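Local atomic coordinates of DUF6844 domain-containing protein (Francisella tularensis subsp. tularensis, PDB entry 4QVR), a protein that is of unknown function, carries a predicted signal sequence and contains a DUF6844 domain, so it is probably exported from the cytoplasm. Residues Ala76-Val84 against Leu303-Gly314; Gly352-Arg361 against Ile440-Trp448. All coordinates share one frame; numbering follows the deposited sequence.

Contact 1: residues Ala76-Val84 against Leu303-Gly314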
loop_
_atom_site.group_PDB
_atom_site.type_symbol
_atom_site.label_atom_id
_atom_site.label_comp_id
_atom_site.label_asym_id
_atom_site.label_seq_id
_atom_site.Cartn_x
_atom_site.Cartn_y
_atom_site.Cartn_z
ATOM N N ALA A 76 0.786 -8.772 14.052
ATOM C CA ALA A 76 -0.180 -8.270 13.083
ATOM C C ALA A 76 -0.447 -9.357 12.026
ATOM O O ALA A 76 -1.596 -9.601 11.642
ATOM C CB ALA A 76 0.321 -6.986 12.443
ATOM N N ILE A 77 0.622 -10.018 11.582
ATOM C CA ILE A 77 0.508 -11.126 10.646
ATOM C C ILE A 77 -0.364 -12.254 11.235
ATOM O O ILE A 77 -1.226 -12.803 10.546
ATOM C CB ILE A 77 1.903 -11.696 10.289
ATOM C CG1 ILE A 77 2.684 -10.688 9.438
ATOM C CG2 ILE A 77 1.762 -13.007 9.532
ATOM C CD1 ILE A 77 4.119 -11.084 9.180
ATOM N N SER A 78 -0.158 -12.563 12.517
ATOM C CA SER A 78 -0.884 -13.658 13.200
ATOM C C SER A 78 -2.365 -13.447 13.555
ATOM O O SER A 78 -3.061 -14.426 13.844
ATOM C CB SER A 78 -0.145 -14.033 14.478
ATOM O OG SER A 78 1.168 -14.421 14.154
ATOM N N THR A 79 -2.846 -12.205 13.573
ATOM C CA THR A 79 -4.262 -11.943 13.908
ATOM C C THR A 79 -5.197 -12.504 12.830
ATOM O O THR A 79 -4.838 -12.521 11.660
ATOM C CB THR A 79 -4.572 -10.429 14.039
ATOM O OG1 THR A 79 -4.173 -9.749 12.836
ATOM C CG2 THR A 79 -3.854 -9.816 15.229
ATOM N N ASP A 80 -6.376 -12.976 13.242
ATOM C CA ASP A 80 -7.367 -13.503 12.299
ATOM C C ASP A 80 -7.847 -12.380 11.410
ATOM O O ASP A 80 -7.874 -11.231 11.854
ATOM C CB ASP A 80 -8.565 -14.123 13.036
ATOM C CG ASP A 80 -8.253 -15.501 13.623
ATOM O OD1 ASP A 80 -7.217 -16.094 13.239
ATOM O OD2 ASP A 80 -9.061 -16.004 14.450
ATOM N N SER A 81 -8.205 -12.712 10.164
ATOM C CA SER A 81 -8.723 -11.735 9.203
ATOM C C SER A 81 -10.000 -12.253 8.509
ATOM O O SER A 81 -10.054 -12.443 7.273
ATOM C CB SER A 81 -7.658 -11.356 8.165
ATOM O OG SER A 81 -6.506 -10.783 8.781
ATOM N N LYS A 82 -11.032 -12.467 9.319
ATOM C CA LYS A 82 -12.331 -12.936 8.826
ATOM C C LYS A 82 -13.075 -11.791 8.103
ATOM O O LYS A 82 -12.844 -10.626 8.396
ATOM C CB LYS A 82 -13.192 -13.430 10.008
ATOM C CG LYS A 82 -12.631 -14.636 10.761
ATOM C CD LYS A 82 -13.464 -14.940 12.004
ATOM C CE LYS A 82 -12.902 -16.099 12.813
ATOM N NZ LYS A 82 -12.960 -17.386 12.064
ATOM N N PRO A 83 -13.952 -12.117 7.150
ATOM C CA PRO A 83 -14.723 -11.046 6.543
ATOM C C PRO A 83 -15.501 -10.313 7.625
ATOM O O PRO A 83 -16.124 -10.952 8.476
ATOM C CB PRO A 83 -15.690 -11.793 5.621
ATOM C CG PRO A 83 -14.960 -13.042 5.267
ATOM C CD PRO A 83 -14.247 -13.424 6.528
ATOM N N VAL A 84 -15.476 -8.993 7.603
ATOM C CA VAL A 84 -16.186 -8.240 8.620
ATOM C C VAL A 84 -17.651 -8.627 8.594
ATOM O O VAL A 84 -18.315 -8.469 7.575
ATOM C CB VAL A 84 -16.078 -6.722 8.392
ATOM C CG1 VAL A 84 -16.900 -5.978 9.436
ATOM C CG2 VAL A 84 -14.617 -6.268 8.399
ATOM N N LEU A 303 3.422 -18.936 11.801
ATOM C CA LEU A 303 2.496 -17.815 12.082
ATOM C C LEU A 303 1.097 -18.082 11.499
ATOM O O LEU A 303 0.155 -17.345 11.799
ATOM C CB LEU A 303 3.000 -16.485 11.502
ATOM C CG LEU A 303 4.333 -15.875 11.945
ATOM C CD1 LEU A 303 4.586 -14.605 11.141
ATOM C CD2 LEU A 303 4.385 -15.580 13.443
ATOM N N TYR A 304 0.989 -19.088 10.619
ATOM C CA TYR A 304 -0.280 -19.504 10.016
ATOM C C TYR A 304 -0.578 -20.855 10.592
ATOM O O TYR A 304 -0.730 -21.840 9.876
ATOM C CB TYR A 304 -0.181 -19.552 8.499
ATOM C CG TYR A 304 0.048 -18.181 7.965
ATOM C CD1 TYR A 304 -0.965 -17.236 8.017
ATOM C CD2 TYR A 304 1.276 -17.802 7.457
ATOM C CE1 TYR A 304 -0.773 -15.943 7.560
ATOM C CE2 TYR A 304 1.484 -16.515 7.000
ATOM C CZ TYR A 304 0.451 -15.585 7.051
ATOM O OH TYR A 304 0.641 -14.298 6.593
ATOM N N LYS A 305 -0.662 -20.855 11.919
ATOM C CA LYS A 305 -0.865 -22.045 12.741
ATOM C C LYS A 305 -2.063 -22.928 12.371
ATOM O O LYS A 305 -1.919 -23.878 11.584
ATOM C CB LYS A 305 -0.953 -21.600 14.223
ATOM C CG LYS A 305 -0.428 -22.576 15.271
ATOM C CD LYS A 305 -1.223 -23.854 15.394
ATOM C CE LYS A 305 -0.632 -24.738 16.486
ATOM N NZ LYS A 305 -1.384 -26.008 16.667
ATOM N N ASP A 306 -3.240 -22.645 12.919
ATOM C CA ASP A 306 -4.462 -23.256 12.424
ATOM C C ASP A 306 -5.352 -22.136 11.908
ATOM O O ASP A 306 -6.554 -22.096 12.186
ATOM C CB ASP A 306 -5.152 -24.137 13.478
ATOM C CG ASP A 306 -4.406 -25.445 13.719
ATOM O OD1 ASP A 306 -3.220 -25.411 14.091
ATOM O OD2 ASP A 306 -5.015 -26.518 13.544
ATOM N N LYS A 307 -4.737 -21.233 11.141
ATOM C CA LYS A 307 -5.445 -20.107 10.554
ATOM C C LYS A 307 -6.220 -20.702 9.365
ATOM O O LYS A 307 -5.641 -21.074 8.347
ATOM C CB LYS A 307 -4.448 -19.000 10.161
ATOM C CG LYS A 307 -4.996 -17.562 10.204
ATOM C CD LYS A 307 -3.851 -16.540 10.260
ATOM C CE LYS A 307 -4.281 -15.074 10.409
ATOM N NZ LYS A 307 -4.893 -14.380 9.211
ATOM N N SER A 308 -7.527 -20.855 9.551
ATOM C CA SER A 308 -8.407 -21.404 8.540
ATOM C C SER A 308 -8.594 -20.453 7.348
ATOM O O SER A 308 -8.215 -19.285 7.402
ATOM C CB SER A 308 -9.784 -21.648 9.146
ATOM O OG SER A 308 -10.415 -20.403 9.379
ATOM N N GLY A 309 -9.234 -20.959 6.296
ATOM C CA GLY A 309 -9.491 -20.189 5.081
ATOM C C GLY A 309 -10.262 -18.914 5.347
ATOM O O GLY A 309 -9.928 -17.851 4.827
ATOM N N GLU A 310 -11.296 -19.035 6.160
ATOM C CA GLU A 310 -12.104 -17.908 6.538
ATOM C C GLU A 310 -11.230 -16.862 7.231
ATOM O O GLU A 310 -11.385 -15.687 6.991
ATOM C CB GLU A 310 -13.219 -18.351 7.483
ATOM C CG GLU A 310 -14.195 -17.237 7.822
ATOM C CD GLU A 310 -15.231 -17.629 8.870
ATOM O OE1 GLU A 310 -15.023 -18.626 9.593
ATOM O OE2 GLU A 310 -16.247 -16.911 8.996
ATOM N N ASP A 311 -10.299 -17.301 8.075
ATOM C CA ASP A 311 -9.419 -16.380 8.774
ATOM C C ASP A 311 -8.487 -15.628 7.835
ATOM O O ASP A 311 -7.917 -14.625 8.234
ATOM C CB ASP A 311 -8.578 -17.117 9.838
ATOM C CG ASP A 311 -9.432 -17.736 10.958
ATOM O OD1 ASP A 311 -10.453 -17.123 11.330
ATOM O OD2 ASP A 311 -9.065 -18.835 11.466
HETATM N N MSE A 312 -8.329 -16.099 6.599
HETATM C CA MSE A 312 -7.409 -15.466 5.659
HETATM C C MSE A 312 -8.069 -14.609 4.632
HETATM O O MSE A 312 -7.388 -13.945 3.847
HETATM C CB MSE A 312 -6.738 -16.528 4.814
HETATM C CG MSE A 312 -6.163 -17.694 5.593
HETATM SE SE MSE A 312 -4.380 -17.275 6.273
HETATM C CE MSE A 312 -3.528 -16.378 4.745
HETATM N N MSE A 313 -9.396 -14.623 4.599
HETATM C CA MSE A 313 -10.127 -13.924 3.558
HETATM C C MSE A 313 -9.896 -12.441 3.469
HETATM O O MSE A 313 -10.030 -11.852 2.377
HETATM C CB MSE A 313 -11.617 -14.140 3.754
HETATM C CG MSE A 313 -12.037 -15.531 3.312
HETATM SE SE MSE A 313 -12.194 -15.668 1.332
HETATM C CE MSE A 313 -13.980 -14.828 1.248
ATOM N N GLY A 314 -9.534 -11.832 4.597
ATOM C CA GLY A 314 -9.365 -10.381 4.670
ATOM C C GLY A 314 -7.980 -9.885 4.455
ATOM O O GLY A 314 -7.763 -8.686 4.437
#

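Contact 2: residues Gly352-Arg361 against Ile440-Trp448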
loop_
_atom_site.group_PDB
_atom_site.type_symbol
_atom_site.label_atom_id
_atom_site.label_comp_id
_atom_site.label_asym_id
_atom_site.label_seq_id
_atom_site.Cartn_x
_atom_site.Cartn_y
_atom_site.Cartn_z
ATOM N N GLY A 352 -6.983 -22.671 -8.929
ATOM C CA GLY A 352 -7.205 -21.590 -7.996
ATOM C C GLY A 352 -5.915 -21.131 -7.341
ATOM O O GLY A 352 -5.648 -19.925 -7.222
ATOM N N TYR A 353 -5.112 -22.093 -6.911
ATOM C CA TYR A 353 -3.845 -21.769 -6.289
ATOM C C TYR A 353 -2.924 -21.072 -7.283
ATOM O O TYR A 353 -2.225 -20.133 -6.914
ATOM C CB TYR A 353 -3.183 -23.009 -5.689
ATOM C CG TYR A 353 -4.031 -23.642 -4.605
ATOM C CD1 TYR A 353 -4.280 -22.968 -3.427
ATOM C CD2 TYR A 353 -4.567 -24.919 -4.754
ATOM C CE1 TYR A 353 -5.049 -23.524 -2.435
ATOM C CE2 TYR A 353 -5.340 -25.484 -3.755
ATOM C CZ TYR A 353 -5.573 -24.773 -2.600
ATOM O OH TYR A 353 -6.334 -25.296 -1.593
ATOM N N LYS A 354 -2.937 -21.508 -8.542
ATOM C CA LYS A 354 -2.101 -20.884 -9.559
ATOM C C LYS A 354 -2.481 -19.407 -9.706
ATOM O O LYS A 354 -1.611 -18.556 -9.667
ATOM C CB LYS A 354 -2.251 -21.573 -10.915
ATOM C CG LYS A 354 -1.282 -21.051 -11.969
ATOM C CD LYS A 354 -1.805 -21.252 -13.393
ATOM C CE LYS A 354 -2.114 -22.702 -13.744
ATOM N NZ LYS A 354 -0.907 -23.572 -13.736
ATOM N N GLN A 355 -3.772 -19.111 -9.879
ATOM C CA GLN A 355 -4.221 -17.717 -10.036
ATOM C C GLN A 355 -4.094 -16.888 -8.786
ATOM O O GLN A 355 -4.000 -15.659 -8.871
ATOM C CB GLN A 355 -5.626 -17.611 -10.632
ATOM C CG GLN A 355 -5.587 -17.843 -12.139
ATOM C CD GLN A 355 -6.838 -17.391 -12.855
ATOM O OE1 GLN A 355 -6.764 -16.818 -13.947
ATOM N NE2 GLN A 355 -7.995 -17.629 -12.245
ATOM N N ALA A 356 -4.088 -17.549 -7.632
ATOM C CA ALA A 356 -3.876 -16.869 -6.373
ATOM C C ALA A 356 -2.421 -16.399 -6.318
ATOM O O ALA A 356 -2.123 -15.363 -5.740
ATOM C CB ALA A 356 -4.204 -17.780 -5.197
ATOM N N ALA A 357 -1.512 -17.164 -6.916
ATOM C CA ALA A 357 -0.089 -16.776 -6.968
ATOM C C ALA A 357 0.134 -15.604 -7.931
ATOM O O ALA A 357 1.074 -14.848 -7.781
ATOM C CB ALA A 357 0.776 -17.953 -7.364
ATOM N N ILE A 358 -0.735 -15.460 -8.918
ATOM C CA ILE A 358 -0.647 -14.344 -9.847
ATOM C C ILE A 358 -0.865 -13.044 -9.092
ATOM O O ILE A 358 -0.127 -12.077 -9.309
ATOM C CB ILE A 358 -1.718 -14.427 -10.968
ATOM C CG1 ILE A 358 -1.467 -15.627 -11.894
ATOM C CG2 ILE A 358 -1.735 -13.156 -11.809
ATOM C CD1 ILE A 358 -2.551 -15.833 -12.948
HETATM N N MSE A 359 -1.878 -13.017 -8.214
HETATM C CA MSE A 359 -2.200 -11.813 -7.455
HETATM C C MSE A 359 -1.125 -11.555 -6.430
HETATM O O MSE A 359 -0.685 -10.422 -6.278
HETATM C CB MSE A 359 -3.589 -11.846 -6.802
HETATM C CG MSE A 359 -4.758 -12.079 -7.785
HETATM SE SE MSE A 359 -4.986 -10.647 -9.137
HETATM C CE MSE A 359 -6.816 -11.010 -9.756
ATOM N N ALA A 360 -0.679 -12.595 -5.731
ATOM C CA ALA A 360 0.360 -12.437 -4.717
ATOM C C ALA A 360 1.635 -11.853 -5.324
ATOM O O ALA A 360 2.290 -10.996 -4.720
ATOM C CB ALA A 360 0.645 -13.761 -4.032
ATOM N N ARG A 361 1.955 -12.293 -6.536
ATOM C CA ARG A 361 3.126 -11.824 -7.233
ATOM C C ARG A 361 2.961 -10.358 -7.622
ATOM O O ARG A 361 3.884 -9.565 -7.451
ATOM C CB ARG A 361 3.371 -12.673 -8.474
ATOM C CG ARG A 361 4.686 -12.369 -9.164
ATOM C CD ARG A 361 4.846 -13.121 -10.473
ATOM N NE ARG A 361 6.125 -12.766 -11.078
ATOM C CZ ARG A 361 6.354 -11.644 -11.759
ATOM N NH1 ARG A 361 5.392 -10.740 -11.940
ATOM N NH2 ARG A 361 7.560 -11.419 -12.251
ATOM N N ILE A 440 -16.016 -21.060 -4.460
ATOM C CA ILE A 440 -14.890 -21.369 -3.637
ATOM C C ILE A 440 -13.776 -20.394 -3.938
ATOM O O ILE A 440 -13.542 -20.051 -5.098
ATOM C CB ILE A 440 -14.366 -22.783 -3.949
ATOM C CG1 ILE A 440 -15.508 -23.797 -3.874
ATOM C CG2 ILE A 440 -13.211 -23.163 -3.012
ATOM C CD1 ILE A 440 -15.126 -25.161 -4.398
ATOM N N VAL A 441 -13.100 -19.961 -2.876
ATOM C CA VAL A 441 -11.984 -19.073 -2.981
ATOM C C VAL A 441 -10.747 -19.826 -2.519
ATOM O O VAL A 441 -10.756 -20.518 -1.503
ATOM C CB VAL A 441 -12.198 -17.818 -2.117
ATOM C CG1 VAL A 441 -11.038 -16.838 -2.279
ATOM C CG2 VAL A 441 -13.514 -17.165 -2.504
ATOM N N TYR A 442 -9.690 -19.710 -3.300
ATOM C CA TYR A 442 -8.435 -20.326 -2.981
ATOM C C TYR A 442 -7.479 -19.221 -2.652
ATOM O O TYR A 442 -7.652 -18.087 -3.109
ATOM C CB TYR A 442 -7.922 -21.104 -4.182
ATOM C CG TYR A 442 -8.842 -22.217 -4.594
ATOM C CD1 TYR A 442 -8.712 -23.480 -4.051
ATOM C CD2 TYR A 442 -9.864 -21.990 -5.511
ATOM C CE1 TYR A 442 -9.565 -24.503 -4.419
ATOM C CE2 TYR A 442 -10.721 -22.996 -5.889
ATOM C CZ TYR A 442 -10.568 -24.252 -5.344
ATOM O OH TYR A 442 -11.422 -25.251 -5.717
ATOM N N GLY A 443 -6.460 -19.528 -1.873
ATOM C CA GLY A 443 -5.500 -18.509 -1.534
ATOM C C GLY A 443 -4.143 -19.076 -1.279
ATOM O O GLY A 443 -3.991 -20.284 -1.043
ATOM N N VAL A 444 -3.150 -18.199 -1.352
ATOM C CA VAL A 444 -1.768 -18.558 -1.079
ATOM C C VAL A 444 -1.115 -17.429 -0.315
ATOM O O VAL A 444 -1.604 -16.280 -0.319
ATOM C CB VAL A 444 -0.931 -18.783 -2.370
ATOM C CG1 VAL A 444 -1.439 -19.983 -3.157
ATOM C CG2 VAL A 444 -0.942 -17.541 -3.245
ATOM N N VAL A 445 -0.023 -17.781 0.352
ATOM C CA VAL A 445 0.835 -16.836 1.029
ATOM C C VAL A 445 2.210 -17.168 0.512
ATOM O O VAL A 445 2.706 -18.291 0.705
ATOM C CB VAL A 445 0.842 -16.975 2.551
ATOM C CG1 VAL A 445 1.756 -15.912 3.146
ATOM C CG2 VAL A 445 -0.574 -16.850 3.116
ATOM N N LEU A 446 2.810 -16.211 -0.179
ATOM C CA LEU A 446 4.109 -16.408 -0.755
ATOM C C LEU A 446 5.109 -15.681 0.108
ATOM O O LEU A 446 4.779 -14.676 0.731
ATOM C CB LEU A 446 4.155 -15.891 -2.198
ATOM C CG LEU A 446 3.209 -16.527 -3.234
ATOM C CD1 LEU A 446 3.555 -16.043 -4.637
ATOM C CD2 LEU A 446 3.255 -18.040 -3.216
ATOM N N LYS A 447 6.324 -16.222 0.160
ATOM C CA LYS A 447 7.415 -15.626 0.920
ATOM C C LYS A 447 8.550 -15.311 -0.050
ATOM O O LYS A 447 8.986 -16.181 -0.809
ATOM C CB LYS A 447 7.934 -16.570 2.002
ATOM C CG LYS A 447 9.075 -15.977 2.815
ATOM C CD LYS A 447 9.840 -17.042 3.575
ATOM C CE LYS A 447 11.052 -16.451 4.283
ATOM N NZ LYS A 447 11.937 -17.483 4.896
ATOM N N TRP A 448 9.004 -14.062 -0.007
ATOM C CA TRP A 448 10.073 -13.557 -0.843
ATOM C C TRP A 448 11.205 -13.069 0.044
ATOM O O TRP A 448 10.973 -12.369 1.030
ATOM C CB TRP A 448 9.561 -12.393 -1.694
ATOM C CG TRP A 448 10.597 -11.764 -2.574
ATOM C CD1 TRP A 448 11.297 -12.370 -3.572
ATOM C CD2 TRP A 448 10.998 -10.399 -2.578
ATOM N NE1 TRP A 448 12.138 -11.476 -4.172
ATOM C CE2 TRP A 448 11.966 -10.253 -3.586
ATOM C CE3 TRP A 448 10.647 -9.288 -1.819
ATOM C CZ2 TRP A 448 12.591 -9.038 -3.848
ATOM C CZ3 TRP A 448 11.266 -8.083 -2.078
ATOM C CH2 TRP A 448 12.222 -7.964 -3.086
#

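Contact 1: residues Ala76-Val84 against Leu303-Gly314
Two backbone hydrogen bonds join S81 to the turn at D311-G314. S81 N donates to D311 O (2.7 Å). G314 N donates to S81 O (2.8 Å). The D311 carbonyl also takes K307 NZ, which comes from above the carbonyl plane. Two donors therefore hold it.

K82 runs alongside D311, and its chain bends only at the last torsion (chi4 -65°). This brings NZ to the syn side of D311 OD1, somewhat out of the carboxylate plane, in a salt bridge of 2.6 Å. The partner E310 OE1 is weaker, at 3.4 Å from K82 NZ. The like-charged carboxylates of D80 and D311 lie stacked, planes 6° apart; K82 probably offsets part of the repulsion. S308 and D311 form a capping box, its D311 N to S308 OG bond weak, at the start of the loosely bonded helix 309-312.

At the other end, I77 CG2 meets L303 CD1 at 3.6 Å and reaches the hydroxyl end of Y304.

K307 and S81 are also bound by D315, and K255 on strand 251-261 bonds T79, D80 and S81. Y304 OH bonds Y333. V84 pairs with V258 of strand 251-261, while the side chains of M312 and M313 pack against strands 424-433 and 440-448.

Contact 2: residues Gly352-Arg361 against Ile440-Trp448
G352 brings helix 352-361 close to strand 440-448 at Y442. Its CA lies 3.7 Å from Y442 CD2. The next residue, Y353, gives its ring face to the edge of Y442. This is a T-shaped pair with centroids 5.2 Å apart and planes at 72°. Y442 CD1 sits over the face, offset toward the rim, 3.7 Å from Y353 CZ. The same Y353 ring meets G443 O at its edge, in plane.

Further along, A356 faces the strand. A356 CB comes to 4.0 Å from G443 CA. V444 reaches the helix with both methyls. CG1 lies against Y353. A chi1 of -65° sets CG2 between the backbone N and the carbonyl carbon of V444, where it lies 3.5 Å from A356 O and also touches A356 CB.

This is a helix packed on an antiparallel sheet, an alpha+beta arrangement. The helix covers one face of a four-stranded sheet in which strand 440-448 is an inner strand. The axes of the two short segments cross at -53°, with a closest approach of 6.8 Å. Y442, V444 and L446 point to the helix, while V441 and V445 point to the other face.

Toward R361 the contact thins. A360 CB still touches L446 CD1 at 3.7 Å, but the A360 and L446 CA atoms are 6.7 Å apart. A357 meets L446 more loosely. The end of R361 leads away from the strand. On the outer side of the helix, K354 and I358 are exposed. R429 of the neighbouring strand 424-433 makes a cation-pi contact with Y353.

How the contacts relate
Contact 1 and contact 2 lie against the two faces of the same four-stranded sheet. Strand 440-448, a segment of contact 2, also meets the 303-314 segment of contact 1 with its other face, through V441 and V445. The centres of the contacts are about 15 Å apart. They touch directly through the strand: M312 CE is 3.4 Å from V445 CG2, Y304 CE2 is 3.9 Å from V445 CG1, and M313 SE is 4.0 Å from V441 CG1. Contact 1 is held by backbone bonds and salt bridges, with an apolar patch at I77, whereas contact 2 is apolar and aromatic. With the function unknown, neither contact can be placed relative to an active site.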